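Local coordinates for hypothetical protein TM1553 (Thermotoga maritima, PDB 1VRM), which belongs to the ApbE family and is probably a flavin transferase that moves FMN from FAD onto target proteins, at residues Glu112-Thr117 / Glu129-Ala134; Ala231-Tyr236 / Ala277-Gly282. All coordinates share one frame; numbering follows the deposited sequence.

Contact 1 of 2, residues Glu112-Thr117 / Glu129-Ala134; sequences ELWGFT and EEIEEA
Leu113 pushes its CD2 methyl onto the helix 128-135, over the turn formed by Glu130, Ile131 and Ala134. CD2 lies 3.8 Å from the carbonyl O of Glu130 and 3.9 Å from the CB of Ala134, and the CG1 of Ile131 follows at 4.2 Å. Leu113 supplies 81 Å² of the 201 Å² buried in all, so one leucine carries most of its own helix's share. Its CG stands anti to the backbone N (chi1 -166°), which sends both methyls across the gap. The second methyl, CD1, meets the carboxylate of Glu130, with OE2 3.6 Å away. That carboxylate is held from elsewhere: OE2 forms a salt bridge with Arg124 and OE1 takes a hydrogen bond from Ser127 N, so the methyl rests against a carboxylate whose oxygens both have polar partners. One residue on, Trp114 brings CZ2 of its six-membered ring to 4.0 Å from the Ile131 CD1 methyl, an oblique approach to the ring. Its indole NE1 hydrogen-bonds to Gly256 O, which limits how the ring can turn. Gly115, at phi 95°, ends the first helix, and its N bonds to Glu112 O at 3.1 Å. The arrangement is a helix-helix packing pair within the ApbE-family domain: two short helices, successive in the chain and joined by an irregular link, meet through apolar side chains, the first finished by a Schellman motif.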
ATOM      1  N   GLU A 112      -5.152  15.957   2.307  1.00  9.18           N
ATOM      2  CA  GLU A 112      -4.726  17.326   2.016  1.00 10.52           C
ATOM      3  C   GLU A 112      -5.067  18.255   3.221  1.00 11.15           C
ATOM      4  O   GLU A 112      -4.274  19.081   3.698  1.00 10.02           O
ATOM      5  CB  GLU A 112      -5.426  17.699   0.716  1.00 14.16           C
ATOM      6  CG  GLU A 112      -5.011  18.882   0.044  1.00 18.12           C
ATOM      7  CD  GLU A 112      -5.902  19.105  -1.180  1.00 17.89           C
ATOM      8  OE1 GLU A 112      -7.137  19.180  -1.026  1.00 15.42           O
ATOM      9  OE2 GLU A 112      -5.351  19.210  -2.274  1.00 18.37           O
ATOM     10  N   LEU A 113      -6.239  18.036   3.802  1.00  9.33           N
ATOM     11  CA  LEU A 113      -6.687  18.806   4.930  1.00 12.33           C
ATOM     12  C   LEU A 113      -5.810  18.614   6.145  1.00  9.96           C
ATOM     13  O   LEU A 113      -5.452  19.559   6.817  1.00 12.67           O
ATOM     14  CB  LEU A 113      -8.116  18.395   5.244  1.00 13.61           C
ATOM     15  CG  LEU A 113      -8.959  19.256   6.172  1.00 21.27           C
ATOM     16  CD1 LEU A 113      -9.332  20.575   5.454  1.00 18.91           C
ATOM     17  CD2 LEU A 113     -10.177  18.449   6.640  1.00 17.76           C
ATOM     18  N   TRP A 114      -5.453  17.362   6.414  1.00  8.01           N
ATOM     19  CA  TRP A 114      -4.582  17.019   7.540  1.00  7.91           C
ATOM     20  C   TRP A 114      -3.110  17.416   7.310  1.00 11.50           C
ATOM     21  O   TRP A 114      -2.302  17.434   8.237  1.00 10.90           O
ATOM     22  CB  TRP A 114      -4.652  15.490   7.776  1.00  9.21           C
ATOM     23  CG  TRP A 114      -5.804  15.049   8.524  1.00  5.76           C
ATOM     24  CD1 TRP A 114      -7.019  14.671   8.027  1.00  7.37           C
ATOM     25  CD2 TRP A 114      -5.879  14.883   9.945  1.00  3.25           C
ATOM     26  NE1 TRP A 114      -7.868  14.311   9.058  1.00  6.53           N
ATOM     27  CE2 TRP A 114      -7.179  14.415  10.252  1.00  7.36           C
ATOM     28  CE3 TRP A 114      -4.969  15.127  10.999  1.00  6.80           C
ATOM     29  CZ2 TRP A 114      -7.589  14.193  11.555  1.00  9.58           C
ATOM     30  CZ3 TRP A 114      -5.359  14.866  12.261  1.00  8.37           C
ATOM     31  CH2 TRP A 114      -6.670  14.439  12.558  1.00  9.69           C
ATOM     32  N   GLY A 115      -2.747  17.690   6.070  1.00  9.60           N
ATOM     33  CA  GLY A 115      -1.377  18.093   5.728  1.00 10.89           C
ATOM     34  C   GLY A 115      -0.443  16.984   5.270  1.00 13.99           C
ATOM     35  O   GLY A 115       0.764  17.214   5.050  1.00 17.25           O
ATOM     36  N   PHE A 116      -0.962  15.779   5.113  1.00 10.93           N
ATOM     37  CA  PHE A 116      -0.136  14.622   4.729  1.00 12.86           C
ATOM     38  C   PHE A 116       0.442  14.752   3.315  1.00 18.58           C
ATOM     39  O   PHE A 116       1.460  14.168   3.025  1.00 22.03           O
ATOM     40  CB  PHE A 116      -0.848  13.311   4.950  1.00 13.93           C
ATOM     41  CG  PHE A 116      -0.980  12.963   6.385  1.00 10.51           C
ATOM     42  CD1 PHE A 116       0.154  12.621   7.137  1.00 14.77           C
ATOM     43  CD2 PHE A 116      -2.212  12.943   7.012  1.00  9.93           C
ATOM     44  CE1 PHE A 116       0.018  12.285   8.445  1.00 14.00           C
ATOM     45  CE2 PHE A 116      -2.324  12.610   8.309  1.00 10.98           C
ATOM     46  CZ  PHE A 116      -1.224  12.298   9.040  1.00 13.15           C
ATOM     47  N   THR A 117      -0.163  15.587   2.490  1.00 23.08           N
ATOM     48  CA  THR A 117       0.269  15.780   1.109  1.00 25.04           C
ATOM     49  C   THR A 117       1.214  16.967   0.902  1.00 28.37           C
ATOM     50  O   THR A 117       1.874  17.030  -0.134  1.00 34.80           O
ATOM     51  CB  THR A 117      -0.959  16.033   0.228  1.00 19.81           C
ATOM     52  OG1 THR A 117      -1.549  17.283   0.584  1.00 23.96           O
ATOM     53  CG2 THR A 117      -1.987  14.925   0.353  1.00 21.88           C
ATOM     54  N   GLU A 129     -15.669  20.348  12.393  1.00 13.34           N
ATOM     55  CA  GLU A 129     -16.453  20.946  11.328  1.00 14.78           C
ATOM     56  C   GLU A 129     -15.758  20.816   9.950  1.00 10.23           C
ATOM     57  O   GLU A 129     -16.417  20.490   8.952  1.00 13.17           O
ATOM     58  CB  GLU A 129     -16.766  22.394  11.698  1.00 18.76           C
ATOM     59  CG  GLU A 129     -17.456  23.166  10.704  1.00 25.56           C
ATOM     60  CD  GLU A 129     -18.103  24.431  11.300  1.00 24.56           C
ATOM     61  OE1 GLU A 129     -17.748  24.861  12.424  1.00 27.08           O
ATOM     62  OE2 GLU A 129     -18.990  24.972  10.637  1.00 22.46           O
ATOM     63  N   GLU A 130     -14.448  21.012   9.900  1.00  9.09           N
ATOM     64  CA  GLU A 130     -13.687  20.899   8.642  1.00  8.46           C
ATOM     65  C   GLU A 130     -13.709  19.465   8.127  1.00  8.69           C
ATOM     66  O   GLU A 130     -13.856  19.220   6.960  1.00  8.75           O
ATOM     67  CB  GLU A 130     -12.241  21.307   8.849  1.00  9.56           C
ATOM     68  CG  GLU A 130     -11.972  22.805   8.963  1.00 12.28           C
ATOM     69  CD  GLU A 130     -10.471  23.011   9.012  1.00 20.28           C
ATOM     70  OE1 GLU A 130      -9.899  22.877  10.137  1.00 16.54           O
ATOM     71  OE2 GLU A 130      -9.875  23.178   7.905  1.00 18.80           O
ATOM     72  N   ILE A 131     -13.580  18.520   9.047  1.00  9.51           N
ATOM     73  CA  ILE A 131     -13.536  17.109   8.683  1.00  9.88           C
ATOM     74  C   ILE A 131     -14.901  16.660   8.179  1.00 10.65           C
ATOM     75  O   ILE A 131     -14.998  15.928   7.190  1.00  9.83           O
ATOM     76  CB  ILE A 131     -13.050  16.232   9.859  1.00 10.36           C
ATOM     77  CG1 ILE A 131     -11.572  16.474  10.086  1.00 10.07           C
ATOM     78  CG2 ILE A 131     -13.340  14.759   9.595  1.00  9.40           C
ATOM     79  CD1 ILE A 131     -11.087  16.152  11.413  1.00 16.39           C
ATOM     80  N   GLU A 132     -15.967  17.091   8.857  1.00  8.02           N
ATOM     81  CA  GLU A 132     -17.322  16.753   8.418  1.00  9.12           C
ATOM     82  C   GLU A 132     -17.618  17.272   7.021  1.00  8.97           C
ATOM     83  O   GLU A 132     -18.177  16.558   6.223  1.00  9.96           O
ATOM     84  CB  GLU A 132     -18.374  17.264   9.364  1.00 13.84           C
ATOM     85  CG  GLU A 132     -18.417  16.529  10.696  1.00 25.92           C
ATOM     86  N   GLU A 133     -17.122  18.457   6.706  1.00  8.15           N
ATOM     87  CA  GLU A 133     -17.299  18.966   5.367  1.00 10.23           C
ATOM     88  C   GLU A 133     -16.455  18.165   4.379  1.00  9.78           C
ATOM     89  O   GLU A 133     -16.922  17.829   3.294  1.00 11.10           O
ATOM     90  CB  GLU A 133     -16.922  20.436   5.309  1.00 12.39           C
ATOM     91  CG  GLU A 133     -16.922  21.010   3.882  1.00 16.69           C
ATOM     92  CD  GLU A 133     -18.287  21.026   3.218  1.00 15.31           C
ATOM     93  OE1 GLU A 133     -19.317  21.112   3.919  1.00 14.85           O
ATOM     94  OE2 GLU A 133     -18.328  20.893   1.968  1.00 16.50           O
ATOM     95  N   ALA A 134     -15.211  17.849   4.710  1.00  8.86           N
ATOM     96  CA  ALA A 134     -14.375  17.104   3.784  1.00  9.04           C
ATOM     97  C   ALA A 134     -14.911  15.703   3.474  1.00  6.31           C
ATOM     98  O   ALA A 134     -14.668  15.146   2.400  1.00  7.73           O
ATOM     99  CB  ALA A 134     -12.933  17.011   4.292  1.00  8.35           C
TER

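Contact 2 of 2, residues Ala231-Tyr236 / Ala277-Gly282; sequences ATSGDY and ALSTAG
Strand 231-234 and helix segment 277-282 run in roughly the same direction, their axes crossing at -32° and approaching to 7.2 Å, with the CA atoms of Ser233 and Ser279 only 5.5 Å apart. This is a helix-on-sheet layer of alpha+beta type: helix 272-296 lies on one face of the large antiparallel sheet of the ApbE-family domain, unusually close for such packing. Small side chains permit it, since Ala231, Ser233 and Ser279 occupy the interface while Thr232 alternates away and bonds to Thr266 on the neighbouring strand. The Ser233 CB sits 3.6 Å from the carbonyl O of Ser279, and the Ala231 CB comes to 4.2 Å from the Ser279 OG. In Ser279 the hydroxyl lies between backbone N and carbonyl carbon (chi1 68°), a rotation that lets OG bond back to Asp276 O within the helix while still facing the strand. Thr280 turns its OG1 beside its own backbone N, where it makes a weak bond to the same Asp276 O and lies 3.5 Å from the Ser233 OG. An unidentified molecule, probably from the crystallisation liquor, is bound beside these polar groups, with hydrogen bonds to Ser279 OG, Thr280 OG1 and Thr232 O, while its approach to Ser233 is too short to interpret. It may mark a pocket beside the seam, where Ser233 OG and Ser279 OG stand 2.9 Å apart.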
ATOM      1  N   ALA A 231       2.676  -7.509   3.243  1.00  5.44           N
ATOM      2  CA  ALA A 231       2.592  -6.042   3.373  1.00  6.05           C
ATOM      3  C   ALA A 231       2.119  -5.731   4.796  1.00  6.98           C
ATOM      4  O   ALA A 231       1.234  -6.419   5.317  1.00  6.55           O
ATOM      5  CB  ALA A 231       1.631  -5.460   2.341  1.00  9.08           C
ATOM      6  N   THR A 232       2.603  -4.629   5.364  1.00  6.80           N
ATOM      7  CA  THR A 232       2.232  -4.199   6.676  1.00  9.15           C
ATOM      8  C   THR A 232       1.752  -2.742   6.617  1.00 11.76           C
ATOM      9  O   THR A 232       2.389  -1.891   5.956  1.00 12.00           O
ATOM     10  CB  THR A 232       3.416  -4.396   7.655  1.00 11.88           C
ATOM     11  OG1 THR A 232       3.695  -5.798   7.784  1.00 12.72           O
ATOM     12  CG2 THR A 232       3.082  -3.814   9.035  1.00 13.59           C
ATOM     13  N   SER A 233       0.621  -2.455   7.269  1.00  7.89           N
ATOM     14  CA  SER A 233       0.200  -1.068   7.513  1.00  8.30           C
ATOM     15  C   SER A 233       0.336  -0.854   9.007  1.00  8.23           C
ATOM     16  O   SER A 233      -0.094  -1.656   9.800  1.00  7.43           O
ATOM     17  CB  SER A 233      -1.243  -0.816   7.113  1.00 11.62           C
ATOM     18  OG  SER A 233      -1.375  -0.846   5.715  1.00 16.16           O
ATOM     19  N   GLY A 234       0.850   0.301   9.390  1.00  7.53           N
ATOM     20  CA  GLY A 234       1.077   0.566  10.802  1.00  9.19           C
ATOM     21  C   GLY A 234       0.902   2.039  11.108  1.00 10.85           C
ATOM     22  O   GLY A 234       0.964   2.899  10.227  1.00 10.55           O
ATOM     23  N   ASP A 235       0.757   2.308  12.395  1.00  8.39           N
ATOM     24  CA  ASP A 235       0.645   3.689  12.868  1.00 10.12           C
ATOM     25  C   ASP A 235       1.982   4.363  13.078  1.00 11.57           C
ATOM     26  O   ASP A 235       2.046   5.460  13.612  1.00 12.52           O
ATOM     27  CB  ASP A 235      -0.223   3.759  14.111  1.00  9.15           C
ATOM     28  CG  ASP A 235       0.481   3.298  15.360  1.00 13.91           C
ATOM     29  OD1 ASP A 235       1.576   2.752  15.294  1.00 12.41           O
ATOM     30  OD2 ASP A 235      -0.086   3.520  16.447  1.00 12.75           O
ATOM     31  N   TYR A 236       3.053   3.741  12.619  1.00 11.21           N
ATOM     32  CA  TYR A 236       4.385   4.289  12.753  1.00 17.82           C
ATOM     33  C   TYR A 236       4.960   4.667  11.393  1.00 18.83           C
ATOM     34  O   TYR A 236       6.084   5.124  11.334  1.00 21.88           O
ATOM     35  CB  TYR A 236       5.269   3.265  13.461  1.00 17.71           C
ATOM     36  CG  TYR A 236       5.239   1.886  12.806  1.00 19.48           C
ATOM     37  CD1 TYR A 236       5.952   1.630  11.626  1.00 26.01           C
ATOM     38  CD2 TYR A 236       4.459   0.869  13.319  1.00 18.68           C
ATOM     39  CE1 TYR A 236       5.904   0.383  10.992  1.00 24.75           C
ATOM     40  CE2 TYR A 236       4.424  -0.401  12.695  1.00 16.97           C
ATOM     41  CZ  TYR A 236       5.137  -0.635  11.547  1.00 27.95           C
ATOM     42  OH  TYR A 236       5.084  -1.889  10.961  1.00 24.39           O
ATOM     43  N   ALA A 277      -3.359  -3.209  -0.432  1.00  4.77           N
ATOM     44  CA  ALA A 277      -4.706  -2.640  -0.286  1.00  6.26           C
ATOM     45  C   ALA A 277      -5.407  -3.199   0.948  1.00  5.15           C
ATOM     46  O   ALA A 277      -6.063  -2.481   1.696  1.00  8.03           O
ATOM     47  CB  ALA A 277      -5.567  -2.868  -1.485  1.00  7.25           C
ATOM     48  N   LEU A 278      -5.301  -4.518   1.142  1.00  6.54           N
ATOM     49  CA  LEU A 278      -6.008  -5.141   2.230  1.00  6.65           C
ATOM     50  C   LEU A 278      -5.349  -4.909   3.583  1.00  5.72           C
ATOM     51  O   LEU A 278      -6.031  -4.907   4.599  1.00  7.56           O
ATOM     52  CB  LEU A 278      -6.262  -6.616   1.952  1.00  5.99           C
ATOM     53  CG  LEU A 278      -7.176  -6.888   0.759  1.00  9.39           C
ATOM     54  CD1 LEU A 278      -7.469  -8.376   0.630  1.00 12.90           C
ATOM     55  CD2 LEU A 278      -8.479  -6.138   0.831  1.00 11.04           C
ATOM     56  N   SER A 279      -4.074  -4.561   3.609  1.00  4.61           N
ATOM     57  CA  SER A 279      -3.449  -4.268   4.905  1.00  5.46           C
ATOM     58  C   SER A 279      -4.016  -2.917   5.399  1.00  8.84           C
ATOM     59  O   SER A 279      -4.267  -2.760   6.571  1.00  7.92           O
ATOM     60  CB  SER A 279      -1.934  -4.271   4.860  1.00  9.27           C
ATOM     61  OG  SER A 279      -1.433  -3.195   4.092  1.00 10.54           O
ATOM     62  N   THR A 280      -4.240  -1.978   4.464  1.00  6.67           N
ATOM     63  CA  THR A 280      -4.851  -0.707   4.802  1.00  6.28           C
ATOM     64  C   THR A 280      -6.275  -0.931   5.291  1.00  5.92           C
ATOM     65  O   THR A 280      -6.681  -0.431   6.324  1.00  8.03           O
ATOM     66  CB  THR A 280      -4.813   0.220   3.551  1.00 10.74           C
ATOM     67  OG1 THR A 280      -3.429   0.451   3.188  1.00 12.29           O
ATOM     68  CG2 THR A 280      -5.514   1.539   3.803  1.00 13.63           C
ATOM     69  N   ALA A 281      -7.058  -1.682   4.519  1.00  5.89           N
ATOM     70  CA  ALA A 281      -8.442  -1.935   4.908  1.00  3.42           C
ATOM     71  C   ALA A 281      -8.528  -2.642   6.270  1.00  3.77           C
ATOM     72  O   ALA A 281      -9.351  -2.317   7.111  1.00  8.24           O
ATOM     73  CB  ALA A 281      -9.142  -2.808   3.884  1.00  7.19           C
ATOM     74  N   GLY A 282      -7.677  -3.644   6.453  1.00  5.76           N
ATOM     75  CA  GLY A 282      -7.673  -4.391   7.737  1.00  7.20           C
ATOM     76  C   GLY A 282      -7.310  -3.504   8.908  1.00  7.68           C
ATOM     77  O   GLY A 282      -7.870  -3.640  10.015  1.00  6.43           O
TER

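From the N terminus, the chain first reaches contact 1, where 112-117 and 129-134 close a short loop of 11 residues, almost all of it irregular. Contact 2 follows in series: 231-236 and 277-282 close a span of 40 residues that includes strands 239-242, 245-248 and 262-269. The two loops neither nest nor cross, and their centres lie 21 Å apart, with nearest atoms about 9 Å from each other. They are nevertheless joined indirectly, because Gly256 and Tyr257, which meet Trp114 and Ile131, belong to the span closed by contact 2. Contact 1 thus pairs two peripheral helices, whereas contact 2 joins helix to sheet near the chain's centre.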